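Long-range contacts in EccC5 (Mycobacterium xenopi RIVM700367, PDB 7B9F), which is probably an FtsK/SpoIIIE-type ATPase of the type VII secretion system, thought to power protein export across the mycobacterial inner membrane: residues Q297-G305 and S340-F348; R104-R115 and E189-F199. All blocks are in the same frame, centred on the assembly; numbering follows the deposited sequence.

Interaction 1: residues Q297-G305 and S340-F348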
ATOM      1  N   GLN C 297      42.198  38.392  20.910  1.00110.88           N
ATOM      2  CA  GLN C 297      41.385  39.547  20.563  1.00110.88           C
ATOM      3  C   GLN C 297      39.952  39.386  21.042  1.00110.88           C
ATOM      4  O   GLN C 297      39.300  40.375  21.389  1.00110.88           O
ATOM      5  CB  GLN C 297      41.413  39.763  19.056  1.00110.88           C
ATOM      6  CG  GLN C 297      42.791  40.077  18.520  1.00110.88           C
ATOM      7  CD  GLN C 297      43.366  41.338  19.108  1.00110.88           C
ATOM      8  OE1 GLN C 297      44.305  41.292  19.900  1.00110.88           O
ATOM      9  NE2 GLN C 297      42.805  42.477  18.728  1.00110.88           N
ATOM     10  N   ALA C 298      39.448  38.158  21.075  1.00107.19           N
ATOM     11  CA  ALA C 298      38.105  37.889  21.566  1.00107.19           C
ATOM     12  C   ALA C 298      38.036  37.776  23.080  1.00107.19           C
ATOM     13  O   ALA C 298      37.026  37.295  23.598  1.00107.19           O
ATOM     14  CB  ALA C 298      37.561  36.607  20.938  1.00107.19           C
ATOM     15  N   GLU C 299      39.082  38.165  23.807  1.00108.95           N
ATOM     16  CA  GLU C 299      39.099  38.002  25.253  1.00108.95           C
ATOM     17  C   GLU C 299      39.431  39.287  25.999  1.00108.95           C
ATOM     18  O   GLU C 299      39.783  39.226  27.182  1.00108.95           O
ATOM     19  CB  GLU C 299      40.086  36.903  25.650  1.00108.95           C
ATOM     20  CG  GLU C 299      39.787  35.530  25.048  1.00108.95           C
ATOM     21  CD  GLU C 299      38.422  34.960  25.399  1.00108.95           C
ATOM     22  OE1 GLU C 299      37.789  35.400  26.381  1.00108.95           O
ATOM     23  OE2 GLU C 299      37.968  34.062  24.665  1.00108.95           O
ATOM     24  N   LEU C 300      39.355  40.440  25.340  1.00109.36           N
ATOM     25  CA  LEU C 300      39.487  41.735  25.992  1.00109.36           C
ATOM     26  C   LEU C 300      38.140  42.393  26.260  1.00109.36           C
ATOM     27  O   LEU C 300      38.100  43.550  26.684  1.00109.36           O
ATOM     28  CB  LEU C 300      40.394  42.646  25.158  1.00109.36           C
ATOM     29  CG  LEU C 300      40.038  43.040  23.720  1.00109.36           C
ATOM     30  CD1 LEU C 300      39.090  44.233  23.603  1.00109.36           C
ATOM     31  CD2 LEU C 300      41.311  43.290  22.930  1.00109.36           C
ATOM     32  N   PHE C 301      37.045  41.676  26.027  1.00108.23           N
ATOM     33  CA  PHE C 301      35.696  42.177  26.235  1.00108.23           C
ATOM     34  C   PHE C 301      35.389  42.258  27.730  1.00108.23           C
ATOM     35  O   PHE C 301      36.231  41.984  28.588  1.00108.23           O
ATOM     36  CB  PHE C 301      34.689  41.262  25.545  1.00108.23           C
ATOM     37  CG  PHE C 301      34.755  41.282  24.044  1.00108.23           C
ATOM     38  CD1 PHE C 301      35.432  42.277  23.363  1.00108.23           C
ATOM     39  CD2 PHE C 301      34.155  40.274  23.313  1.00108.23           C
ATOM     40  CE1 PHE C 301      35.483  42.272  21.981  1.00108.23           C
ATOM     41  CE2 PHE C 301      34.201  40.264  21.937  1.00108.23           C
ATOM     42  CZ  PHE C 301      34.866  41.260  21.270  1.00108.23           C
ATOM     43  N   ALA C 302      34.159  42.644  28.044  1.00106.97           N
ATOM     44  CA  ALA C 302      33.673  42.662  29.412  1.00106.97           C
ATOM     45  C   ALA C 302      32.684  41.525  29.636  1.00106.97           C
ATOM     46  O   ALA C 302      32.372  40.749  28.733  1.00106.97           O
ATOM     47  CB  ALA C 302      33.028  44.009  29.734  1.00106.97           C
ATOM     48  N   GLY C 303      32.188  41.424  30.867  1.00101.70           N
ATOM     49  CA  GLY C 303      31.086  40.526  31.142  1.00101.70           C
ATOM     50  C   GLY C 303      29.830  40.975  30.425  1.00101.70           C
ATOM     51  O   GLY C 303      29.640  42.155  30.142  1.00101.70           O
ATOM     52  N   ARG C 304      28.964  40.021  30.120  1.00 97.89           N
ATOM     53  CA  ARG C 304      27.915  40.277  29.146  1.00 97.89           C
ATOM     54  C   ARG C 304      26.698  40.953  29.756  1.00 97.89           C
ATOM     55  O   ARG C 304      26.351  40.711  30.915  1.00 97.89           O
ATOM     56  CB  ARG C 304      27.465  38.995  28.479  1.00 97.89           C
ATOM     57  CG  ARG C 304      26.844  38.024  29.404  1.00 97.89           C
ATOM     58  CD  ARG C 304      26.500  36.877  28.573  1.00 97.89           C
ATOM     59  NE  ARG C 304      25.453  37.267  27.647  1.00 97.89           N
ATOM     60  CZ  ARG C 304      25.110  36.566  26.581  1.00 97.89           C
ATOM     61  NH1 ARG C 304      25.742  35.444  26.296  1.00 97.89           N
ATOM     62  NH2 ARG C 304      24.138  36.993  25.789  1.00 97.89           N
ATOM     63  N   GLY C 305      26.078  41.831  28.976  1.00 97.92           N
ATOM     64  CA  GLY C 305      24.720  42.255  29.235  1.00 97.92           C
ATOM     65  C   GLY C 305      23.757  41.415  28.426  1.00 97.92           C
ATOM     66  O   GLY C 305      23.874  41.357  27.201  1.00 97.92           O
ATOM     67  N   SER C 340      31.823  34.136  36.528  1.00119.02           N
ATOM     68  CA  SER C 340      30.417  33.774  36.616  1.00119.02           C
ATOM     69  C   SER C 340      29.578  34.529  35.594  1.00119.02           C
ATOM     70  O   SER C 340      28.459  34.105  35.290  1.00119.02           O
ATOM     71  CB  SER C 340      29.895  34.033  38.029  1.00119.02           C
ATOM     72  OG  SER C 340      30.080  35.387  38.400  1.00119.02           O
ATOM     73  N   GLU C 341      30.095  35.626  35.054  1.00117.18           N
ATOM     74  CA  GLU C 341      29.339  36.490  34.166  1.00117.18           C
ATOM     75  C   GLU C 341      29.561  36.206  32.688  1.00117.18           C
ATOM     76  O   GLU C 341      28.865  36.795  31.858  1.00117.18           O
ATOM     77  CB  GLU C 341      29.697  37.946  34.448  1.00117.18           C
ATOM     78  CG  GLU C 341      31.136  38.269  34.117  1.00117.18           C
ATOM     79  CD  GLU C 341      31.506  39.695  34.456  1.00117.18           C
ATOM     80  OE1 GLU C 341      30.639  40.430  34.975  1.00117.18           O
ATOM     81  OE2 GLU C 341      32.663  40.085  34.196  1.00117.18           O
ATOM     82  N   GLY C 342      30.501  35.344  32.331  1.00113.34           N
ATOM     83  CA  GLY C 342      30.726  35.116  30.916  1.00113.34           C
ATOM     84  C   GLY C 342      31.468  36.270  30.261  1.00113.34           C
ATOM     85  O   GLY C 342      32.080  37.110  30.917  1.00113.34           O
ATOM     86  N   VAL C 343      31.408  36.297  28.930  1.00101.33           N
ATOM     87  CA  VAL C 343      32.066  37.312  28.114  1.00101.33           C
ATOM     88  C   VAL C 343      31.024  37.929  27.194  1.00101.33           C
ATOM     89  O   VAL C 343      30.128  37.231  26.711  1.00101.33           O
ATOM     90  CB  VAL C 343      33.235  36.718  27.300  1.00101.33           C
ATOM     91  CG1 VAL C 343      33.985  37.793  26.558  1.00101.33           C
ATOM     92  CG2 VAL C 343      34.189  35.977  28.199  1.00101.33           C
ATOM     93  N   ASP C 344      31.125  39.236  26.972  1.00100.81           N
ATOM     94  CA  ASP C 344      30.173  39.938  26.124  1.00100.81           C
ATOM     95  C   ASP C 344      30.242  39.446  24.689  1.00100.81           C
ATOM     96  O   ASP C 344      31.324  39.279  24.126  1.00100.81           O
ATOM     97  CB  ASP C 344      30.447  41.436  26.154  1.00100.81           C
ATOM     98  CG  ASP C 344      29.461  42.226  25.324  1.00100.81           C
ATOM     99  OD1 ASP C 344      28.341  41.735  25.081  1.00100.81           O
ATOM    100  OD2 ASP C 344      29.811  43.348  24.908  1.00100.81           O
ATOM    101  N   GLY C 345      29.074  39.227  24.095  1.00 92.64           N
ATOM    102  CA  GLY C 345      28.996  38.892  22.690  1.00 92.64           C
ATOM    103  C   GLY C 345      29.587  37.558  22.310  1.00 92.64           C
ATOM    104  O   GLY C 345      29.882  37.339  21.138  1.00 92.64           O
ATOM    105  N   VAL C 346      29.791  36.667  23.273  1.00 86.72           N
ATOM    106  CA  VAL C 346      30.272  35.319  23.017  1.00 86.72           C
ATOM    107  C   VAL C 346      29.384  34.373  23.804  1.00 86.72           C
ATOM    108  O   VAL C 346      29.025  34.649  24.949  1.00 86.72           O
ATOM    109  CB  VAL C 346      31.748  35.136  23.432  1.00 86.72           C
ATOM    110  CG1 VAL C 346      32.235  33.772  23.068  1.00 86.72           C
ATOM    111  CG2 VAL C 346      32.632  36.168  22.779  1.00 86.72           C
ATOM    112  N   THR C 347      29.034  33.249  23.199  1.00 82.49           N
ATOM    113  CA  THR C 347      28.258  32.244  23.902  1.00 82.49           C
ATOM    114  C   THR C 347      28.978  30.912  23.813  1.00 82.49           C
ATOM    115  O   THR C 347      29.610  30.605  22.802  1.00 82.49           O
ATOM    116  CB  THR C 347      26.829  32.159  23.355  1.00 82.49           C
ATOM    117  OG1 THR C 347      26.045  31.296  24.180  1.00 82.49           O
ATOM    118  CG2 THR C 347      26.795  31.676  21.936  1.00 82.49           C
ATOM    119  N   PHE C 348      28.952  30.159  24.902  1.00 79.28           N
ATOM    120  CA  PHE C 348      29.688  28.909  24.995  1.00 79.28           C
ATOM    121  C   PHE C 348      28.721  27.746  25.067  1.00 79.28           C
ATOM    122  O   PHE C 348      27.665  27.847  25.687  1.00 79.28           O
ATOM    123  CB  PHE C 348      30.614  28.871  26.211  1.00 79.28           C
ATOM    124  CG  PHE C 348      31.623  29.969  26.242  1.00 79.28           C
ATOM    125  CD1 PHE C 348      31.292  31.238  26.656  1.00 79.28           C
ATOM    126  CD2 PHE C 348      32.911  29.729  25.824  1.00 79.28           C
ATOM    127  CE1 PHE C 348      32.229  32.234  26.665  1.00 79.28           C
ATOM    128  CE2 PHE C 348      33.847  30.724  25.830  1.00 79.28           C
ATOM    129  CZ  PHE C 348      33.503  31.978  26.240  1.00 79.28           C
TER
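Ala302 and Asp344 join two loops through one backbone hydrogen bond, Asp344 N to Ala302 O (2.6 Å), with the CA atoms of Arg304 and Asp344 only 3.8 Å apart. Weaker CA-H...O contacts run in both directions, from Val343 CA to Ala302 O and from Gly303 CA to Gly342 O (3.6 Å).

Side chains pack on both flanks of this link. Phe301 projects toward residues 340-348 and lays its CB on Val343 CG1 (3.7 Å), the two side chains standing roughly perpendicular. With CG beside the backbone N, chi1 (-68°) sends the ring out over residues 340-348, where Val343 CG1 and, more loosely, Val346 CG2 lie at its edge. Compact, branched valines suit this apolar flank.

On the other flank Arg304 spends its aliphatic part on backbone: Arg304 CB packs on Asp344 CA (3.7 Å) and Arg304 CG on Glu341 O (3.4 Å). A bend at chi3 (-67°) then carries the guanidinium to the neighbourhood of Val346 O. Gly303, which has no side chain, lets the carboxylate of Glu341 lie against it, with Glu341 CD 3.4 Å from Gly303 CA.

Two further glycines serve the backbone. Gly342 takes up angles that other residues avoid, and Gly345 supplies the positive phi of the type II turn from Val343 to Val346. That turn leads directly into strand 346-350, which runs parallel to strands 220-224 and 322-328 on its two sides. Gly345 bonds through its backbone to His323 and Val346 packs on Ile325, fixing the start of the strand, while residues 301-304 pack against the turn before it and Arg304 also touches Pro219 in a neighbouring loop.

Interaction 2: residues R104-R115 and E189-F199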
ATOM      1  N   ARG C 104     -26.648  20.555  25.807  1.00103.14           N
ATOM      2  CA  ARG C 104     -25.336  19.920  25.736  1.00103.14           C
ATOM      3  C   ARG C 104     -24.827  19.858  24.303  1.00103.14           C
ATOM      4  O   ARG C 104     -23.648  20.118  24.043  1.00103.14           O
ATOM      5  CB  ARG C 104     -25.401  18.516  26.319  1.00103.14           C
ATOM      6  CG  ARG C 104     -25.410  18.443  27.815  1.00103.14           C
ATOM      7  CD  ARG C 104     -25.819  17.052  28.228  1.00103.14           C
ATOM      8  NE  ARG C 104     -25.565  16.788  29.633  1.00103.14           N
ATOM      9  CZ  ARG C 104     -26.168  15.831  30.323  1.00103.14           C
ATOM     10  NH1 ARG C 104     -27.052  15.047  29.734  1.00103.14           N
ATOM     11  NH2 ARG C 104     -25.879  15.655  31.599  1.00103.14           N
ATOM     12  N   ALA C 105     -25.700  19.494  23.364  1.00101.46           N
ATOM     13  CA  ALA C 105     -25.300  19.418  21.964  1.00101.46           C
ATOM     14  C   ALA C 105     -24.862  20.777  21.440  1.00101.46           C
ATOM     15  O   ALA C 105     -23.862  20.885  20.718  1.00101.46           O
ATOM     16  CB  ALA C 105     -26.446  18.865  21.124  1.00101.46           C
ATOM     17  N   GLN C 106     -25.607  21.829  21.787  1.00104.53           N
ATOM     18  CA  GLN C 106     -25.231  23.172  21.356  1.00104.53           C
ATOM     19  C   GLN C 106     -23.882  23.577  21.929  1.00104.53           C
ATOM     20  O   GLN C 106     -23.044  24.160  21.225  1.00104.53           O
ATOM     21  CB  GLN C 106     -26.302  24.174  21.765  1.00104.53           C
ATOM     22  CG  GLN C 106     -27.573  24.050  20.963  1.00104.53           C
ATOM     23  CD  GLN C 106     -28.635  25.023  21.420  1.00104.53           C
ATOM     24  OE1 GLN C 106     -28.374  25.899  22.241  1.00104.53           O
ATOM     25  NE2 GLN C 106     -29.841  24.871  20.893  1.00104.53           N
ATOM     26  N   PHE C 107     -23.652  23.257  23.204  1.00104.40           N
ATOM     27  CA  PHE C 107     -22.361  23.537  23.819  1.00104.40           C
ATOM     28  C   PHE C 107     -21.238  22.810  23.096  1.00104.40           C
ATOM     29  O   PHE C 107     -20.168  23.381  22.852  1.00104.40           O
ATOM     30  CB  PHE C 107     -22.402  23.159  25.296  1.00104.40           C
ATOM     31  CG  PHE C 107     -21.135  23.453  26.027  1.00104.40           C
ATOM     32  CD1 PHE C 107     -20.942  24.679  26.616  1.00104.40           C
ATOM     33  CD2 PHE C 107     -20.161  22.487  26.175  1.00104.40           C
ATOM     34  CE1 PHE C 107     -19.782  24.953  27.293  1.00104.40           C
ATOM     35  CE2 PHE C 107     -19.006  22.756  26.858  1.00104.40           C
ATOM     36  CZ  PHE C 107     -18.816  23.987  27.417  1.00104.40           C
ATOM     37  N   MET C 108     -21.466  21.548  22.742  1.00105.03           N
ATOM     38  CA  MET C 108     -20.410  20.761  22.122  1.00105.03           C
ATOM     39  C   MET C 108     -20.083  21.282  20.730  1.00105.03           C
ATOM     40  O   MET C 108     -18.916  21.299  20.324  1.00105.03           O
ATOM     41  CB  MET C 108     -20.824  19.300  22.073  1.00105.03           C
ATOM     42  CG  MET C 108     -20.794  18.685  23.437  1.00105.03           C
ATOM     43  SD  MET C 108     -19.166  18.669  24.167  1.00105.03           S
ATOM     44  CE  MET C 108     -19.364  17.270  25.247  1.00105.03           C
ATOM     45  N   LEU C 109     -21.099  21.723  19.989  1.00104.71           N
ATOM     46  CA  LEU C 109     -20.837  22.319  18.684  1.00104.71           C
ATOM     47  C   LEU C 109     -20.062  23.622  18.804  1.00104.71           C
ATOM     48  O   LEU C 109     -19.165  23.890  17.994  1.00104.71           O
ATOM     49  CB  LEU C 109     -22.133  22.551  17.926  1.00104.71           C
ATOM     50  CG  LEU C 109     -22.802  21.268  17.468  1.00104.71           C
ATOM     51  CD1 LEU C 109     -24.069  21.598  16.718  1.00104.71           C
ATOM     52  CD2 LEU C 109     -21.844  20.485  16.600  1.00104.71           C
ATOM     53  N   MET C 110     -20.398  24.454  19.794  1.00110.15           N
ATOM     54  CA  MET C 110     -19.625  25.676  20.006  1.00110.15           C
ATOM     55  C   MET C 110     -18.174  25.348  20.332  1.00110.15           C
ATOM     56  O   MET C 110     -17.238  26.006  19.847  1.00110.15           O
ATOM     57  CB  MET C 110     -20.259  26.511  21.114  1.00110.15           C
ATOM     58  CG  MET C 110     -21.611  27.075  20.722  1.00110.15           C
ATOM     59  SD  MET C 110     -22.572  27.791  22.069  1.00110.15           S
ATOM     60  CE  MET C 110     -21.274  28.388  23.139  1.00110.15           C
ATOM     61  N   LEU C 111     -17.974  24.304  21.132  1.00103.68           N
ATOM     62  CA  LEU C 111     -16.629  23.880  21.489  1.00103.68           C
ATOM     63  C   LEU C 111     -15.853  23.401  20.267  1.00103.68           C
ATOM     64  O   LEU C 111     -14.659  23.680  20.131  1.00103.68           O
ATOM     65  CB  LEU C 111     -16.716  22.786  22.543  1.00103.68           C
ATOM     66  CG  LEU C 111     -15.457  22.516  23.335  1.00103.68           C
ATOM     67  CD1 LEU C 111     -15.145  23.736  24.153  1.00103.68           C
ATOM     68  CD2 LEU C 111     -15.682  21.327  24.226  1.00103.68           C
ATOM     69  N   ASP C 112     -16.521  22.690  19.357  1.00103.23           N
ATOM     70  CA  ASP C 112     -15.856  22.248  18.133  1.00103.23           C
ATOM     71  C   ASP C 112     -15.505  23.419  17.223  1.00103.23           C
ATOM     72  O   ASP C 112     -14.479  23.388  16.531  1.00103.23           O
ATOM     73  CB  ASP C 112     -16.730  21.243  17.396  1.00103.23           C
ATOM     74  CG  ASP C 112     -16.700  19.881  18.038  1.00103.23           C
ATOM     75  OD1 ASP C 112     -16.475  19.811  19.261  1.00103.23           O
ATOM     76  OD2 ASP C 112     -16.899  18.881  17.320  1.00103.23           O
ATOM     77  N   MET C 113     -16.356  24.446  17.185  1.00104.75           N
ATOM     78  CA  MET C 113     -16.012  25.643  16.423  1.00104.75           C
ATOM     79  C   MET C 113     -14.747  26.292  16.970  1.00104.75           C
ATOM     80  O   MET C 113     -13.846  26.680  16.207  1.00104.75           O
ATOM     81  CB  MET C 113     -17.164  26.639  16.455  1.00104.75           C
ATOM     82  CG  MET C 113     -18.436  26.179  15.766  1.00104.75           C
ATOM     83  SD  MET C 113     -18.267  25.851  14.004  1.00104.75           S
ATOM     84  CE  MET C 113     -18.195  24.062  13.975  1.00104.75           C
ATOM     85  N   LEU C 114     -14.647  26.385  18.296  1.00102.43           N
ATOM     86  CA  LEU C 114     -13.422  26.913  18.887  1.00102.43           C
ATOM     87  C   LEU C 114     -12.229  26.023  18.577  1.00102.43           C
ATOM     88  O   LEU C 114     -11.119  26.520  18.363  1.00102.43           O
ATOM     89  CB  LEU C 114     -13.579  27.078  20.390  1.00102.43           C
ATOM     90  CG  LEU C 114     -14.697  28.001  20.836  1.00102.43           C
ATOM     91  CD1 LEU C 114     -14.531  28.275  22.300  1.00102.43           C
ATOM     92  CD2 LEU C 114     -14.662  29.290  20.049  1.00102.43           C
ATOM     93  N   ARG C 115     -12.438  24.706  18.550  1.00101.32           N
ATOM     94  CA  ARG C 115     -11.332  23.807  18.248  1.00101.32           C
ATOM     95  C   ARG C 115     -10.816  23.991  16.832  1.00101.32           C
ATOM     96  O   ARG C 115      -9.602  23.973  16.614  1.00101.32           O
ATOM     97  CB  ARG C 115     -11.722  22.353  18.475  1.00101.32           C
ATOM     98  CG  ARG C 115     -10.506  21.506  18.770  1.00101.32           C
ATOM     99  CD  ARG C 115     -10.757  20.020  18.953  1.00101.32           C
ATOM    100  NE  ARG C 115     -11.647  19.705  20.062  1.00101.32           N
ATOM    101  CZ  ARG C 115     -12.958  19.539  19.961  1.00101.32           C
ATOM    102  NH1 ARG C 115     -13.548  19.621  18.782  1.00101.32           N
ATOM    103  NH2 ARG C 115     -13.669  19.259  21.039  1.00101.32           N
ATOM    104  N   GLU C 189     -22.752  21.057  35.614  1.00111.17           N
ATOM    105  CA  GLU C 189     -23.181  19.878  34.886  1.00111.17           C
ATOM    106  C   GLU C 189     -21.947  19.056  34.523  1.00111.17           C
ATOM    107  O   GLU C 189     -20.911  19.626  34.176  1.00111.17           O
ATOM    108  CB  GLU C 189     -23.971  20.308  33.647  1.00111.17           C
ATOM    109  CG  GLU C 189     -24.597  19.227  32.769  1.00111.17           C
ATOM    110  CD  GLU C 189     -23.616  18.459  31.924  1.00111.17           C
ATOM    111  OE1 GLU C 189     -22.597  19.047  31.516  1.00111.17           O
ATOM    112  OE2 GLU C 189     -23.855  17.262  31.677  1.00111.17           O
ATOM    113  N   PRO C 190     -22.020  17.727  34.618  1.00105.63           N
ATOM    114  CA  PRO C 190     -20.794  16.923  34.486  1.00105.63           C
ATOM    115  C   PRO C 190     -20.150  16.971  33.114  1.00105.63           C
ATOM    116  O   PRO C 190     -18.934  17.177  33.018  1.00105.63           O
ATOM    117  CB  PRO C 190     -21.275  15.511  34.831  1.00105.63           C
ATOM    118  CG  PRO C 190     -22.445  15.715  35.685  1.00105.63           C
ATOM    119  CD  PRO C 190     -23.132  16.929  35.142  1.00105.63           C
ATOM    120  N   VAL C 191     -20.927  16.788  32.047  1.00105.75           N
ATOM    121  CA  VAL C 191     -20.350  16.602  30.719  1.00105.75           C
ATOM    122  C   VAL C 191     -19.698  17.877  30.209  1.00105.75           C
ATOM    123  O   VAL C 191     -18.556  17.852  29.739  1.00105.75           O
ATOM    124  CB  VAL C 191     -21.413  16.089  29.743  1.00105.75           C
ATOM    125  CG1 VAL C 191     -20.854  16.035  28.363  1.00105.75           C
ATOM    126  CG2 VAL C 191     -21.769  14.720  30.139  1.00105.75           C
ATOM    127  N   THR C 192     -20.409  18.999  30.272  1.00105.30           N
ATOM    128  CA  THR C 192     -19.840  20.242  29.767  1.00105.30           C
ATOM    129  C   THR C 192     -18.647  20.680  30.598  1.00105.30           C
ATOM    130  O   THR C 192     -17.662  21.192  30.057  1.00105.30           O
ATOM    131  CB  THR C 192     -20.897  21.334  29.742  1.00105.30           C
ATOM    132  OG1 THR C 192     -21.354  21.570  31.075  1.00105.30           O
ATOM    133  CG2 THR C 192     -22.057  20.913  28.880  1.00105.30           C
ATOM    134  N   GLY C 193     -18.711  20.470  31.912  1.00105.29           N
ATOM    135  CA  GLY C 193     -17.578  20.808  32.755  1.00105.29           C
ATOM    136  C   GLY C 193     -16.345  19.995  32.419  1.00105.29           C
ATOM    137  O   GLY C 193     -15.245  20.536  32.293  1.00105.29           O
ATOM    138  N   LYS C 194     -16.522  18.688  32.234  1.00106.30           N
ATOM    139  CA  LYS C 194     -15.391  17.833  31.897  1.00106.30           C
ATOM    140  C   LYS C 194     -14.853  18.151  30.509  1.00106.30           C
ATOM    141  O   LYS C 194     -13.639  18.127  30.290  1.00106.30           O
ATOM    142  CB  LYS C 194     -15.797  16.366  31.988  1.00106.30           C
ATOM    143  CG  LYS C 194     -14.638  15.383  31.934  1.00106.30           C
ATOM    144  CD  LYS C 194     -13.440  15.885  32.722  1.00106.30           C
ATOM    145  CE  LYS C 194     -12.336  14.849  32.791  1.00106.30           C
ATOM    146  NZ  LYS C 194     -12.793  13.577  33.402  1.00106.30           N
ATOM    147  N   ALA C 195     -15.739  18.442  29.558  1.00103.84           N
ATOM    148  CA  ALA C 195     -15.287  18.767  28.210  1.00103.84           C
ATOM    149  C   ALA C 195     -14.518  20.076  28.188  1.00103.84           C
ATOM    150  O   ALA C 195     -13.519  20.202  27.475  1.00103.84           O
ATOM    151  CB  ALA C 195     -16.473  18.826  27.254  1.00103.84           C
ATOM    152  N   LEU C 196     -14.956  21.062  28.969  1.00104.86           N
ATOM    153  CA  LEU C 196     -14.217  22.315  29.035  1.00104.86           C
ATOM    154  C   LEU C 196     -12.882  22.123  29.735  1.00104.86           C
ATOM    155  O   LEU C 196     -11.883  22.746  29.359  1.00104.86           O
ATOM    156  CB  LEU C 196     -15.040  23.377  29.747  1.00104.86           C
ATOM    157  CG  LEU C 196     -14.465  24.769  29.540  1.00104.86           C
ATOM    158  CD1 LEU C 196     -14.538  25.123  28.079  1.00104.86           C
ATOM    159  CD2 LEU C 196     -15.206  25.779  30.369  1.00104.86           C
ATOM    160  N   GLN C 197     -12.856  21.269  30.758  1.00112.93           N
ATOM    161  CA  GLN C 197     -11.607  20.869  31.392  1.00112.93           C
ATOM    162  C   GLN C 197     -10.626  20.303  30.378  1.00112.93           C
ATOM    163  O   GLN C 197      -9.461  20.707  30.324  1.00112.93           O
ATOM    164  CB  GLN C 197     -11.910  19.826  32.458  1.00112.93           C
ATOM    165  CG  GLN C 197     -10.864  19.650  33.503  1.00112.93           C
ATOM    166  CD  GLN C 197     -11.482  19.258  34.817  1.00112.93           C
ATOM    167  OE1 GLN C 197     -12.394  19.924  35.304  1.00112.93           O
ATOM    168  NE2 GLN C 197     -11.003  18.168  35.398  1.00112.93           N
ATOM    169  N   GLU C 198     -11.093  19.362  29.558  1.00108.23           N
ATOM    170  CA  GLU C 198     -10.220  18.723  28.581  1.00108.23           C
ATOM    171  C   GLU C 198      -9.764  19.711  27.517  1.00108.23           C
ATOM    172  O   GLU C 198      -8.607  19.670  27.083  1.00108.23           O
ATOM    173  CB  GLU C 198     -10.936  17.544  27.936  1.00108.23           C
ATOM    174  CG  GLU C 198     -11.236  16.413  28.893  1.00108.23           C
ATOM    175  CD  GLU C 198      -9.998  15.725  29.405  1.00108.23           C
ATOM    176  OE1 GLU C 198      -9.005  15.661  28.661  1.00108.23           O
ATOM    177  OE2 GLU C 198     -10.013  15.244  30.555  1.00108.23           O
ATOM    178  N   PHE C 199     -10.663  20.594  27.075  1.00100.09           N
ATOM    179  CA  PHE C 199     -10.295  21.616  26.104  1.00100.09           C
ATOM    180  C   PHE C 199      -9.207  22.523  26.653  1.00100.09           C
ATOM    181  O   PHE C 199      -8.248  22.853  25.951  1.00100.09           O
ATOM    182  CB  PHE C 199     -11.519  22.439  25.715  1.00100.09           C
ATOM    183  CG  PHE C 199     -11.307  23.323  24.523  1.00100.09           C
ATOM    184  CD1 PHE C 199     -10.724  24.566  24.652  1.00100.09           C
ATOM    185  CD2 PHE C 199     -11.726  22.924  23.277  1.00100.09           C
ATOM    186  CE1 PHE C 199     -10.531  25.366  23.562  1.00100.09           C
ATOM    187  CE2 PHE C 199     -11.540  23.725  22.184  1.00100.09           C
ATOM    188  CZ  PHE C 199     -10.944  24.948  22.328  1.00100.09           C
TER
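Arg104 reaches Glu189 at one end of a parallel helix pair, in which the axes of segments 104-115 and 190-199 approach to 10.4 Å, their directions 10° apart. The guanidinium presents its edge: Arg104 NE and NH2 both donate to one oxygen, with Arg104 NH2 2.6 Å from Glu189 OE2. Guanidinium and carboxylate planes stand 71° apart: NH2 uses the anti lone pair of OE2, whereas NE comes from above the carboxylate plane. Glu189 is also the N-cap of its helix, with OE1 accepting from Thr192 N and OE2 from Val191 N. An acid suits this position, since the arginine and the helix start would both probably stabilise its negative charge.

Thr192 turns its two branches to different tasks. OG1 (chi1 62°) bonds to Glu189 OE1, while CB and CG2 lie over one face of the Phe107 ring, a CH-pi contact with Thr192 CB 4.0 Å from the centroid. Further along, the flexible chain of Met108 bends at chi2 and brings Met108 CE to both Val191 CG1 (3.7 Å) and Ala195 CB; that methyl is small enough for Met108 CE and Leu111 CD2 both to rest on it.

The side chains of Leu111 and Phe199 run alongside one another, pointing opposite ways, with Leu111 CD1 3.6 Å from Phe199 CD2. Trp176 meets the same ring edge-to-face, and Arg115 NE forms a salt bridge with an acidic residue of another protein chain. Phe199 CZ ends against Leu114 CB at 3.9 Å.

In the fold
After strand 19-22 and a stretch not modelled (37-95), the chain forms helix 97-132, passes through strands 162-170 and 174-177 and returns as helix 190-202, where interaction 2 closes a loop of 73 residues. It then builds much of the mixed sheet before reaching 297-305. Interaction 1 closes a shorter loop of 34 residues, which contains strand 322-328, helix 334-337 and the unmodelled 309-317. The two loops follow in series, neither nesting nor crossing. The centres of interactions 1 and 2 are about 53 Å apart, on opposite sides of the chain's centre. Interaction 2 pairs helices where other proteins touch the chain, whereas interaction 1 joins a loop to the turn that begins strand 346-350.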